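Local coordinates for protein lysozyme, putative (Bacillus anthracis, PDB 2WAG) that probably hydrolyses the beta-1,4 glycosidic bonds of bacterial cell-wall peptidoglycan as a family GH25 lysozyme, apparently with retention of anomeric configuration, at residues A[117-122]-A[155-160]; A[148-153]-A[173-178]. All coordinates share one frame; numbering follows the deposited sequence. Where two conformers were deposited one is given.

Interaction 1. Residues A[117-122]-A[155-160]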
ATOM      1  N   PRO A 117     -10.143  18.503  -1.274  1.00 14.42           N
ATOM      2  CA  PRO A 117     -10.009  19.896  -0.872  1.00 14.73           C
ATOM      3  C   PRO A 117      -9.568  20.778  -2.027  1.00 14.58           C
ATOM      4  O   PRO A 117      -8.906  20.323  -2.971  1.00 13.91           O
ATOM      5  CB  PRO A 117      -8.913  19.829   0.188  1.00 15.69           C
ATOM      6  CG  PRO A 117      -9.108  18.486   0.807  1.00 17.32           C
ATOM      7  CD  PRO A 117      -9.442  17.587  -0.351  1.00 15.91           C
ATOM      8  N   LYS A 118      -9.940  22.055  -1.954  1.00 15.26           N
ATOM      9  CA  LYS A 118      -9.550  22.987  -2.986  1.00 16.10           C
ATOM     10  C   LYS A 118      -8.090  23.370  -2.838  1.00 14.56           C
ATOM     11  O   LYS A 118      -7.614  23.526  -1.741  1.00 14.40           O
ATOM     12  CB  LYS A 118     -10.372  24.257  -2.861  1.00 17.30           C
ATOM     13  CG  LYS A 118     -11.836  23.999  -3.035  1.00 19.94           C
ATOM     14  CD  LYS A 118     -12.096  23.534  -4.446  1.00 24.30           C
ATOM     15  N   ARG A 119      -7.398  23.512  -3.949  1.00 13.73           N
ATOM     16  CA  ARG A 119      -5.985  23.867  -3.905  1.00 14.53           C
ATOM     17  C   ARG A 119      -5.723  25.122  -3.078  1.00 13.94           C
ATOM     18  O   ARG A 119      -4.777  25.156  -2.311  1.00 14.01           O
ATOM     19  CB  ARG A 119      -5.451  24.040  -5.322  1.00 15.58           C
ATOM     20  CG  ARG A 119      -3.965  24.351  -5.389  1.00 17.45           C
ATOM     21  CD  ARG A 119      -3.525  24.407  -6.848  1.00 20.00           C
ATOM     22  NE  ARG A 119      -2.176  24.933  -7.014  1.00 22.53           N
ATOM     23  CZ  ARG A 119      -1.100  24.220  -7.362  1.00 22.37           C
ATOM     24  NH1 ARG A 119      -1.165  22.907  -7.604  1.00 20.39           N
ATOM     25  NH2 ARG A 119       0.043  24.852  -7.497  1.00 23.30           N
ATOM     26  N   GLU A 120      -6.564  26.147  -3.220  1.00 14.44           N
ATOM     27  CA  GLU A 120      -6.388  27.394  -2.456  1.00 15.16           C
ATOM     28  C   GLU A 120      -6.329  27.144  -0.969  1.00 13.67           C
ATOM     29  O   GLU A 120      -5.551  27.766  -0.243  1.00 13.05           O
ATOM     30  CB  GLU A 120      -7.579  28.352  -2.721  1.00 17.37           C
ATOM     31  CG  GLU A 120      -7.658  29.606  -1.789  1.00 19.21           C
ATOM     32  CD  GLU A 120      -9.036  30.314  -1.759  1.00 22.14           C
ATOM     33  OE1 GLU A 120      -9.145  31.423  -1.166  1.00 21.60           O
ATOM     34  OE2 GLU A 120     -10.019  29.765  -2.300  1.00 25.25           O
ATOM     35  N   ASP A 121      -7.192  26.257  -0.497  1.00 13.11           N
ATOM     36  CA  ASP A 121      -7.252  26.010   0.923  1.00 13.45           C
ATOM     37  C   ASP A 121      -6.038  25.247   1.418  1.00 12.59           C
ATOM     38  O   ASP A 121      -5.588  25.457   2.529  1.00 14.17           O
ATOM     39  CB  ASP A 121      -8.541  25.273   1.283  1.00 14.51           C
ATOM     40  CG  ASP A 121      -9.773  26.110   1.035  1.00 18.35           C
ATOM     41  OD1 ASP A 121      -9.706  27.338   1.214  1.00 20.98           O
ATOM     42  OD2 ASP A 121     -10.807  25.543   0.651  1.00 22.70           O
ATOM     43  N   VAL A 122      -5.504  24.366   0.581  1.00 11.39           N
ATOM     44  CA  VAL A 122      -4.280  23.680   0.943  1.00 10.76           C
ATOM     45  C   VAL A 122      -3.102  24.668   0.926  1.00 10.21           C
ATOM     46  O   VAL A 122      -2.311  24.686   1.851  1.00 10.66           O
ATOM     47  CB  VAL A 122      -4.047  22.481   0.014  1.00 11.06           C
ATOM     48  CG1 VAL A 122      -2.742  21.793   0.340  1.00 10.99           C
ATOM     49  CG2 VAL A 122      -5.234  21.503   0.133  1.00 12.34           C
ATOM     50  N   LYS A 155       2.368  20.587  -7.468  1.00 10.81           N
ATOM     51  CA  LYS A 155       2.871  20.929  -8.790  1.00 11.43           C
ATOM     52  C   LYS A 155       2.774  22.438  -9.033  1.00 11.16           C
ATOM     53  O   LYS A 155       1.802  23.086  -8.600  1.00 11.34           O
ATOM     54  CB  LYS A 155       2.010  20.176  -9.822  1.00 12.46           C
ATOM     55  CG  LYS A 155       2.396  20.351 -11.261  1.00 14.55           C
ATOM     56  CD  LYS A 155       1.273  19.835 -12.173  1.00 15.46           C
ATOM     57  CE  LYS A 155       1.732  19.862 -13.592  1.00 17.03           C
ATOM     58  NZ  LYS A 155       0.664  19.293 -14.442  1.00 20.79           N
ATOM     59  N   ASP A 156       3.770  22.999  -9.721  1.00 11.10           N
ATOM     60  CA  ASP A 156       3.785  24.441 -10.017  1.00 12.15           C
ATOM     61  C   ASP A 156       3.646  25.287  -8.732  1.00 12.21           C
ATOM     62  O   ASP A 156       2.939  26.310  -8.706  1.00 14.20           O
ATOM     63  CB  ASP A 156       2.645  24.800 -10.990  1.00 13.85           C
ATOM     64  CG  ASP A 156       2.726  24.045 -12.296  1.00 15.71           C
ATOM     65  OD1 ASP A 156       3.831  23.949 -12.850  1.00 19.29           O
ATOM     66  OD2 ASP A 156       1.660  23.580 -12.775  1.00 19.35           O
ATOM     67  N   ALA A 157       4.308  24.871  -7.667  1.00 11.17           N
ATOM     68  CA  ALA A 157       4.173  25.532  -6.381  1.00 11.38           C
ATOM     69  C   ALA A 157       5.318  25.131  -5.463  1.00 10.87           C
ATOM     70  O   ALA A 157       6.177  24.329  -5.823  1.00 11.39           O
ATOM     71  CB  ALA A 157       2.809  25.199  -5.766  1.00 12.36           C
ATOM     72  N   TYR A 158       5.331  25.711  -4.270  1.00 10.45           N
ATOM     73  CA  TYR A 158       6.310  25.392  -3.229  1.00  9.82           C
ATOM     74  C   TYR A 158       7.752  25.297  -3.728  1.00  9.70           C
ATOM     75  O   TYR A 158       8.466  24.344  -3.426  1.00  9.83           O
ATOM     76  CB  TYR A 158       5.923  24.106  -2.488  1.00 10.36           C
ATOM     77  CG  TYR A 158       4.503  24.184  -1.990  1.00  9.36           C
ATOM     78  CD1 TYR A 158       4.186  24.910  -0.844  1.00 11.58           C
ATOM     79  CD2 TYR A 158       3.464  23.594  -2.694  1.00  9.91           C
ATOM     80  CE1 TYR A 158       2.870  25.015  -0.399  1.00 10.62           C
ATOM     81  CE2 TYR A 158       2.134  23.688  -2.260  1.00 11.18           C
ATOM     82  CZ  TYR A 158       1.848  24.400  -1.095  1.00 10.76           C
ATOM     83  OH  TYR A 158       0.548  24.507  -0.629  1.00 11.70           O
ATOM     84  N   PRO A 159       8.232  26.338  -4.416  1.00 10.22           N
ATOM     85  CA  PRO A 159       9.641  26.318  -4.805  1.00 10.47           C
ATOM     86  C   PRO A 159      10.581  26.405  -3.598  1.00 10.51           C
ATOM     87  O   PRO A 159      11.749  26.043  -3.720  1.00 11.80           O
ATOM     88  CB  PRO A 159       9.787  27.557  -5.707  1.00 11.24           C
ATOM     89  CG  PRO A 159       8.670  28.459  -5.285  1.00 11.34           C
ATOM     90  CD  PRO A 159       7.534  27.556  -4.856  1.00 10.51           C
ATOM     91  N   GLN A 160      10.057  26.824  -2.440  1.00 10.16           N
ATOM     92  CA  GLN A 160      10.854  26.956  -1.226  1.00 10.69           C
ATOM     93  C   GLN A 160      11.066  25.631  -0.504  1.00  9.93           C
ATOM     94  O   GLN A 160      11.728  25.601   0.527  1.00 11.06           O
ATOM     95  CB  GLN A 160      10.255  27.992  -0.245  1.00 11.18           C
ATOM     96  CG  GLN A 160       8.945  27.640   0.462  1.00 12.48           C
ATOM     97  CD  GLN A 160       7.669  27.840  -0.368  1.00 11.27           C
ATOM     98  OE1 GLN A 160       7.684  27.818  -1.599  1.00 12.14           O
ATOM     99  NE2 GLN A 160       6.539  28.040   0.323  1.00 13.08           N
TER
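R119, in the first turn of helix 119-137, stretches across to the loop 155-160 and grips the backbone carbonyl of K155. CG lies anti to the backbone N (chi1 -177°), and the chain stays extended as far as NE; arginine suits the place because its long chain carries two terminal N-H groups to one carbonyl. At its tip NH2 donates to K155 O over 2.7 Å; the oxygen lies 8° out of the guanidinium plane. NH2 stands almost straight out beyond K155 O, and its N-H points at the oxygen with a modest bend. NH1 adds a weak bond to the same oxygen at 3.1 Å, so one acceptor takes both terminal nitrogens and the rotation of the flat group is restrained. A157 CB lies 3.3 Å from NH2, oblique to the guanidinium. In the TIM-barrel-like fold of the GH25 family, the loop leads from helix 147-154 into strand 162-166, and R119 ties it to the start of helix 119-137. A157 also belongs to a magnesium ion site with I154. Further along, Y158 sends its hydroxyl toward the same helix, OH standing 3.8 Å from V122 O, while its side chain packs on T123, L126, S127 and I130.

Interaction 2. Residues A[148-153]-A[173-178]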
ATOM      1  N   GLU A 148      -0.887  11.716  -7.023  1.00 10.04           N
ATOM      2  CA  GLU A 148      -2.165  12.421  -7.131  1.00 11.16           C
ATOM      3  C   GLU A 148      -2.178  13.703  -6.299  1.00 10.27           C
ATOM      4  O   GLU A 148      -2.672  14.745  -6.759  1.00 11.26           O
ATOM      5  CB  GLU A 148      -3.325  11.484  -6.760  1.00 12.35           C
ATOM      6  CG  GLU A 148      -3.520  10.382  -7.805  1.00 16.98           C
ATOM      7  CD  GLU A 148      -4.688   9.492  -7.534  1.00 23.23           C
ATOM      8  OE1 GLU A 148      -5.027   9.289  -6.347  1.00 25.23           O
ATOM      9  OE2 GLU A 148      -5.267   8.978  -8.523  1.00 28.70           O
ATOM     10  N   ALA A 149      -1.644  13.638  -5.081  1.00  9.81           N
ATOM     11  CA  ALA A 149      -1.593  14.833  -4.255  1.00  9.34           C
ATOM     12  C   ALA A 149      -0.612  15.856  -4.833  1.00  8.99           C
ATOM     13  O   ALA A 149      -0.873  17.067  -4.795  1.00  9.86           O
ATOM     14  CB  ALA A 149      -1.261  14.470  -2.803  1.00 10.09           C
ATOM     15  N   TYR A 150       0.513  15.386  -5.364  1.00  8.82           N
ATOM     16  CA  TYR A 150       1.453  16.290  -5.984  1.00  8.86           C
ATOM     17  C   TYR A 150       0.758  17.019  -7.134  1.00  9.35           C
ATOM     18  O   TYR A 150       0.812  18.254  -7.234  1.00 10.01           O
ATOM     19  CB  TYR A 150       2.677  15.523  -6.500  1.00  9.30           C
ATOM     20  CG  TYR A 150       3.729  16.449  -7.062  1.00  8.76           C
ATOM     21  CD1 TYR A 150       4.694  17.002  -6.225  1.00  9.37           C
ATOM     22  CD2 TYR A 150       3.755  16.801  -8.415  1.00  9.18           C
ATOM     23  CE1 TYR A 150       5.652  17.873  -6.713  1.00  8.68           C
ATOM     24  CE2 TYR A 150       4.722  17.663  -8.919  1.00  9.14           C
ATOM     25  CZ  TYR A 150       5.663  18.213  -8.055  1.00  8.46           C
ATOM     26  OH  TYR A 150       6.626  19.063  -8.549  1.00 10.53           O
ATOM     27  N   ASP A 151       0.100  16.275  -8.014  1.00 10.11           N
ATOM     28  CA  ASP A 151      -0.474  16.909  -9.203  1.00 10.88           C
ATOM     29  C   ASP A 151      -1.560  17.922  -8.856  1.00 11.87           C
ATOM     30  O   ASP A 151      -1.708  18.929  -9.543  1.00 13.79           O
ATOM     31  CB  ASP A 151      -0.997  15.846 -10.168  1.00 11.25           C
ATOM     32  CG  ASP A 151       0.125  15.078 -10.848  1.00 12.27           C
ATOM     33  OD1 ASP A 151       1.306  15.488 -10.754  1.00 13.03           O
ATOM     34  OD2 ASP A 151      -0.201  14.064 -11.498  1.00 15.62           O
ATOM     35  N   LEU A 152      -2.285  17.671  -7.770  1.00 11.43           N
ATOM     36  CA  LEU A 152      -3.413  18.516  -7.390  1.00 12.10           C
ATOM     37  C   LEU A 152      -3.080  19.663  -6.429  1.00 12.27           C
ATOM     38  O   LEU A 152      -3.850  20.618  -6.321  1.00 14.32           O
ATOM     39  CB  LEU A 152      -4.539  17.660  -6.799  1.00 13.30           C
ATOM     40  CG  LEU A 152      -5.411  16.903  -7.801  1.00 16.24           C
ATOM     41  CD1 LEU A 152      -6.210  15.813  -7.102  1.00 19.49           C
ATOM     42  CD2 LEU A 152      -6.335  17.858  -8.541  1.00 18.34           C
ATOM     43  N   TYR A 153      -1.960  19.598  -5.716  1.00 11.17           N
ATOM     44  CA  TYR A 153      -1.643  20.591  -4.747  1.00 10.65           C
ATOM     45  C   TYR A 153      -0.223  21.155  -4.799  1.00 11.08           C
ATOM     46  O   TYR A 153      -0.016  22.209  -4.353  1.00 12.23           O
ATOM     47  CB  TYR A 153      -1.909  20.047  -3.368  1.00 10.72           C
ATOM     48  CG  TYR A 153      -3.321  19.568  -3.160  1.00 10.73           C
ATOM     49  CD1 TYR A 153      -4.385  20.396  -3.411  1.00 12.12           C
ATOM     50  CD2 TYR A 153      -3.591  18.309  -2.739  1.00 12.06           C
ATOM     51  CE1 TYR A 153      -5.679  19.953  -3.218  1.00 12.43           C
ATOM     52  CE2 TYR A 153      -4.852  17.868  -2.559  1.00 12.21           C
ATOM     53  CZ  TYR A 153      -5.892  18.697  -2.785  1.00 12.18           C
ATOM     54  OH  TYR A 153      -7.171  18.223  -2.602  1.00 14.56           O
ATOM     55  N   SER A 173       9.203  10.541 -11.498  0.50 10.68           N
ATOM     56  CA  SER A 173       9.175  11.802 -12.242  0.50 10.81           C
ATOM     57  C   SER A 173       7.993  12.650 -11.833  0.50 11.23           C
ATOM     58  O   SER A 173       6.896  12.151 -11.573  0.50 11.41           O
ATOM     59  CB  SER A 173       9.118  11.580 -13.753  0.50 10.81           C
ATOM     60  OG  SER A 173       7.808  11.196 -14.134  0.50 11.63           O
ATOM     61  N   LEU A 174       8.236  13.949 -11.810  1.00 10.99           N
ATOM     62  CA  LEU A 174       7.242  14.934 -11.385  1.00 10.88           C
ATOM     63  C   LEU A 174       6.659  15.583 -12.630  1.00 11.51           C
ATOM     64  O   LEU A 174       7.391  15.868 -13.580  1.00 12.94           O
ATOM     65  CB  LEU A 174       7.885  15.987 -10.473  1.00 10.56           C
ATOM     66  CG  LEU A 174       8.497  15.421  -9.180  1.00  9.66           C
ATOM     67  CD1 LEU A 174       9.212  16.505  -8.389  1.00 10.62           C
ATOM     68  CD2 LEU A 174       7.423  14.731  -8.338  1.00 12.45           C
ATOM     69  N   SER A 175       5.344  15.813 -12.614  1.00 11.63           N
ATOM     70  CA  SER A 175       4.620  16.217 -13.826  1.00 12.50           C
ATOM     71  C   SER A 175       4.977  17.619 -14.332  1.00 12.85           C
ATOM     72  O   SER A 175       4.712  17.935 -15.491  1.00 15.35           O
ATOM     73  CB  SER A 175       3.110  16.122 -13.610  1.00 13.35           C
ATOM     74  OG  SER A 175       2.741  16.962 -12.534  1.00 16.29           O
ATOM     75  N   ASP A 176       5.527  18.458 -13.462  1.00 12.76           N
ATOM     76  CA  ASP A 176       6.015  19.789 -13.861  1.00 13.28           C
ATOM     77  C   ASP A 176       7.516  19.795 -14.160  1.00 14.14           C
ATOM     78  O   ASP A 176       8.124  20.865 -14.307  1.00 16.09           O
ATOM     79  CB  ASP A 176       5.671  20.849 -12.805  1.00 13.64           C
ATOM     80  CG  ASP A 176       6.174  20.510 -11.423  1.00 12.10           C
ATOM     81  OD1 ASP A 176       6.729  19.399 -11.210  1.00 13.19           O
ATOM     82  OD2 ASP A 176       6.011  21.375 -10.533  1.00 12.60           O
ATOM     83  N   GLU A 177       8.087  18.594 -14.269  1.00 13.93           N
ATOM     84  CA  GLU A 177       9.511  18.396 -14.605  1.00 14.38           C
ATOM     85  C   GLU A 177      10.492  18.880 -13.534  1.00 13.81           C
ATOM     86  O   GLU A 177      11.678  19.000 -13.764  1.00 15.03           O
ATOM     87  CB  GLU A 177       9.850  18.967 -15.999  1.00 15.63           C
ATOM     88  CG  GLU A 177       9.050  18.273 -17.107  1.00 19.93           C
ATOM     89  CD  GLU A 177       9.475  18.681 -18.509  1.00 26.76           C
ATOM     90  OE1 GLU A 177      10.327  19.588 -18.654  1.00 30.57           O
ATOM     91  OE2 GLU A 177       8.943  18.083 -19.468  1.00 31.98           O
ATOM     92  N   ARG A 178       9.983  19.167 -12.339  0.50 12.83           N
ATOM     93  CA  ARG A 178      10.858  19.481 -11.215  0.50 12.22           C
ATOM     94  C   ARG A 178      11.738  18.299 -10.860  0.50 11.64           C
ATOM     95  O   ARG A 178      11.376  17.141 -11.076  0.50 11.95           O
ATOM     96  CB  ARG A 178      10.056  19.850  -9.967  0.50 12.60           C
ATOM     97  CG  ARG A 178       9.677  21.303  -9.862  0.50 12.21           C
ATOM     98  CD  ARG A 178       9.056  21.579  -8.501  0.50 11.43           C
ATOM     99  NE  ARG A 178      10.065  21.696  -7.445  0.50 10.72           N
ATOM    100  CZ  ARG A 178       9.833  22.169  -6.218  0.50 11.55           C
ATOM    101  NH1 ARG A 178       8.611  22.547  -5.867  0.50 12.17           N
ATOM    102  NH2 ARG A 178      10.832  22.257  -5.335  0.50 11.06           N
TER
HETATM  103  O   HOH W   1       3.711  14.198 -10.814  1.00 12.57           O
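Y150 leaves helix 147-154 with CB pointing at the loop 173-178, and CG is anti to the backbone N (chi1 -176°). Over the centre of one ring face sits L174 CD2, a CH-pi contact 3.8 Å from the ring centroid and only 8° off the normal. CD1 and CE1 lie under that methyl, at 4.1 and 4.0 Å, and CE2 meets L174 CB at 3.9 Å, so leucine lies against one face of the ring. At the tip, OH donates to D176 OD1 over 2.7 Å, reaching the carboxylate on its syn side; ring and carboxylate planes stand 74° apart. L174 CD1 and R178 CD also close on this hydroxyl, the latter at 3.5 Å. Tyrosine suits the place because it offers an apolar face to leucine and a donor to aspartate. The next helix residue makes a second bridge: S175 OG donates to D151 OD1 over 2.7 Å, from well above the carboxylate plane, and a water donates to D151 OD1 and accepts from S175 N. D176 OD2 turns to D156 N, and R178 NH1 bonds Y158 O. L174 to E177 form a type I beta turn within the loop before strand 182-186, packed on a helix of the TIM-barrel-like fold.

How the interactions relate
Following the chain from the N terminus, residues 117-122 lead into helix 119-137; strand 142-145 and residues 148-153 of helix 147-154 come next, then the loop 155-160, strand 162-166 and the loop 173-178. Interaction 1 closes a loop over the 32 residues between its segments, and interaction 2 one over 19. The two cross, because 148-153 falls within the first loop and 155-160 within the second. Their centres lie 11 Å apart, and probable hydrogen bonds from Y153 OH to P117 O and from K155 N to Y150 O link them. Together they tie two successive barrel helices to the loops that run into strands 162-166 and 182-186.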